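Side-chain contact in PP1b (Porcine reproductive and respiratory syndrome virus, PDB 6JDR), which probably unwinds RNA and DNA duplexes in the 5' to 3' direction, driven by ATP hydrolysis, as the zinc-binding helicase subunit of the arterivirus replicase: residues T173-T176 with M177-I181. The protein carries 1 engineered substitution. Numbering follows the deposited sequence.
Sequences THQT and MLDMI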
loop_
_atom_site.group_PDB
_atom_site.type_symbol
_atom_site.label_atom_id
_atom_site.label_comp_id
_atom_site.label_asym_id
_atom_site.label_seq_id
_atom_site.Cartn_x
_atom_site.Cartn_y
_atom_site.Cartn_z
ATOM N N THR A 173 6.040 -14.582 -3.746
ATOM C CA THR A 173 6.732 -15.642 -4.488
ATOM C C THR A 173 7.839 -15.112 -5.379
ATOM O O THR A 173 7.955 -13.909 -5.597
ATOM C CB THR A 173 5.764 -16.452 -5.366
ATOM O OG1 THR A 173 5.369 -15.671 -6.502
ATOM C CG2 THR A 173 4.529 -16.877 -4.562
ATOM N N HIS A 174 8.652 -16.033 -5.888
ATOM C CA HIS A 174 9.716 -15.699 -6.840
ATOM C C HIS A 174 9.143 -15.013 -8.074
ATOM O O HIS A 174 9.718 -14.051 -8.577
ATOM C CB HIS A 174 10.471 -16.961 -7.264
ATOM C CG HIS A 174 11.321 -17.547 -6.183
ATOM N ND1 HIS A 174 12.223 -18.561 -6.416
ATOM C CD2 HIS A 174 11.418 -17.255 -4.864
ATOM C CE1 HIS A 174 12.828 -18.879 -5.285
ATOM N NE2 HIS A 174 12.358 -18.101 -4.328
ATOM N N GLN A 175 8.010 -15.519 -8.549
ATOM C CA GLN A 175 7.393 -15.016 -9.761
ATOM C C GLN A 175 6.837 -13.614 -9.567
ATOM O O GLN A 175 7.046 -12.747 -10.415
ATOM C CB GLN A 175 6.280 -15.959 -10.228
ATOM C CG GLN A 175 5.713 -15.612 -11.599
ATOM C CD GLN A 175 6.782 -15.579 -12.678
ATOM O OE1 GLN A 175 7.592 -16.502 -12.794
ATOM N NE2 GLN A 175 6.792 -14.514 -13.470
ATOM N N THR A 176 6.132 -13.393 -8.458
ATOM C CA THR A 176 5.583 -12.069 -8.155
ATOM C C THR A 176 6.727 -11.080 -7.948
ATOM O O THR A 176 6.658 -9.946 -8.401
ATOM C CB THR A 176 4.637 -12.082 -6.931
ATOM O OG1 THR A 176 5.319 -12.587 -5.776
ATOM C CG2 THR A 176 3.405 -12.943 -7.211
ATOM N N MET A 177 7.789 -11.527 -7.289
ATOM C CA MET A 177 9.017 -10.742 -7.184
ATOM C C MET A 177 9.560 -10.348 -8.559
ATOM O O MET A 177 9.964 -9.202 -8.755
ATOM C CB MET A 177 10.091 -11.517 -6.408
ATOM C CG MET A 177 11.384 -10.751 -6.200
ATOM S SD MET A 177 12.581 -11.683 -5.233
ATOM C CE MET A 177 13.957 -10.539 -5.205
ATOM N N LEU A 178 9.571 -11.297 -9.498
ATOM C CA LEU A 178 10.048 -11.037 -10.860
ATOM C C LEU A 178 9.118 -10.084 -11.609
ATOM O O LEU A 178 9.579 -9.174 -12.301
ATOM C CB LEU A 178 10.199 -12.347 -11.644
ATOM C CG LEU A 178 10.781 -12.268 -13.065
ATOM C CD1 LEU A 178 12.139 -11.578 -13.082
ATOM C CD2 LEU A 178 10.888 -13.664 -13.666
ATOM N N ASP A 179 7.814 -10.301 -11.471
ATOM C CA ASP A 179 6.818 -9.418 -12.072
ATOM C C ASP A 179 7.012 -7.983 -11.588
ATOM O O ASP A 179 7.012 -7.046 -12.386
ATOM C CB ASP A 179 5.399 -9.889 -11.729
ATOM C CG ASP A 179 5.042 -11.221 -12.374
ATOM O OD1 ASP A 179 5.745 -11.656 -13.313
ATOM O OD2 ASP A 179 4.044 -11.831 -11.935
ATOM N N MET A 180 7.192 -7.825 -10.278
ATOM C CA MET A 180 7.363 -6.507 -9.673
ATOM C C MET A 180 8.643 -5.835 -10.162
ATOM O O MET A 180 8.635 -4.647 -10.479
ATOM C CB MET A 180 7.385 -6.621 -8.144
ATOM C CG MET A 180 7.348 -5.295 -7.395
ATOM S SD MET A 180 5.723 -4.505 -7.393
ATOM C CE MET A 180 5.860 -3.383 -8.780
ATOM N N ILE A 181 9.734 -6.594 -10.219
ATOM C CA ILE A 181 11.025 -6.070 -10.680
ATOM C C ILE A 181 10.940 -5.549 -12.118
ATOM O O ILE A 181 11.520 -4.513 -12.435
ATOM C CB ILE A 181 12.148 -7.132 -10.556
ATOM C CG1 ILE A 181 12.511 -7.343 -9.084
ATOM C CG2 ILE A 181 13.401 -6.710 -11.321
ATOM C CD1 ILE A 181 13.271 -8.624 -8.816
#
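Gln175 and Asp179 sit one turn apart on helix 174-184, a worked example of an i to i+4 side-chain bond spanning the first and second turns of a capped helix. From its CB, the Gln175 chain leaves with CG anti to the backbone N (chi1 -172°), which carries it along the helix surface, and CG comes to 4.1 Å from OD2 of Asp179. A bend at chi2 turns the chain across the surface, where CD stands 4.1 Å from OD1 of Asp179, and the amide then points its NE2 along the helix. NE2 donates to OD1 of Asp179 at 3.0 Å and passes CD2 of Leu178 at 4.2 Å. The bond is moderately bent, with an N-H...O angle of 146°: OD1 lies close to the amide plane, yet the donor approaches from above the carboxylate, whose plane is turned 56° from that of the amide. Beneath this bridge, Asp179 N donates to Gln175 O at 2.8 Å, so main chain and side chains link the same two residues.

The start of the helix is closed by a capping box. Thr173, the N-cap, accepts from Thr176 N through OG1 at 3.1 Å, and Thr176 OG1 accepts in return from Thr173 N at 2.9 Å. Thr176 OG1 is also hydrogen-bonded to OG1 of Thr171, tying the cap to the preceding strand. Helix 174-184 is the crossover between parallel strands 168-171 and 208-211 of the superfamily 1 helicase core, and it packs on both: Met177 and Ile181 on Val209, Met180 on Ile169.

Chemically, the amide-carboxylate bond joins a neutral donor to an acidic acceptor on the more open side of the helix, while the reciprocal threonine bonds satisfy two amide N-H groups at its beginning that the helix's own carbonyls cannot serve.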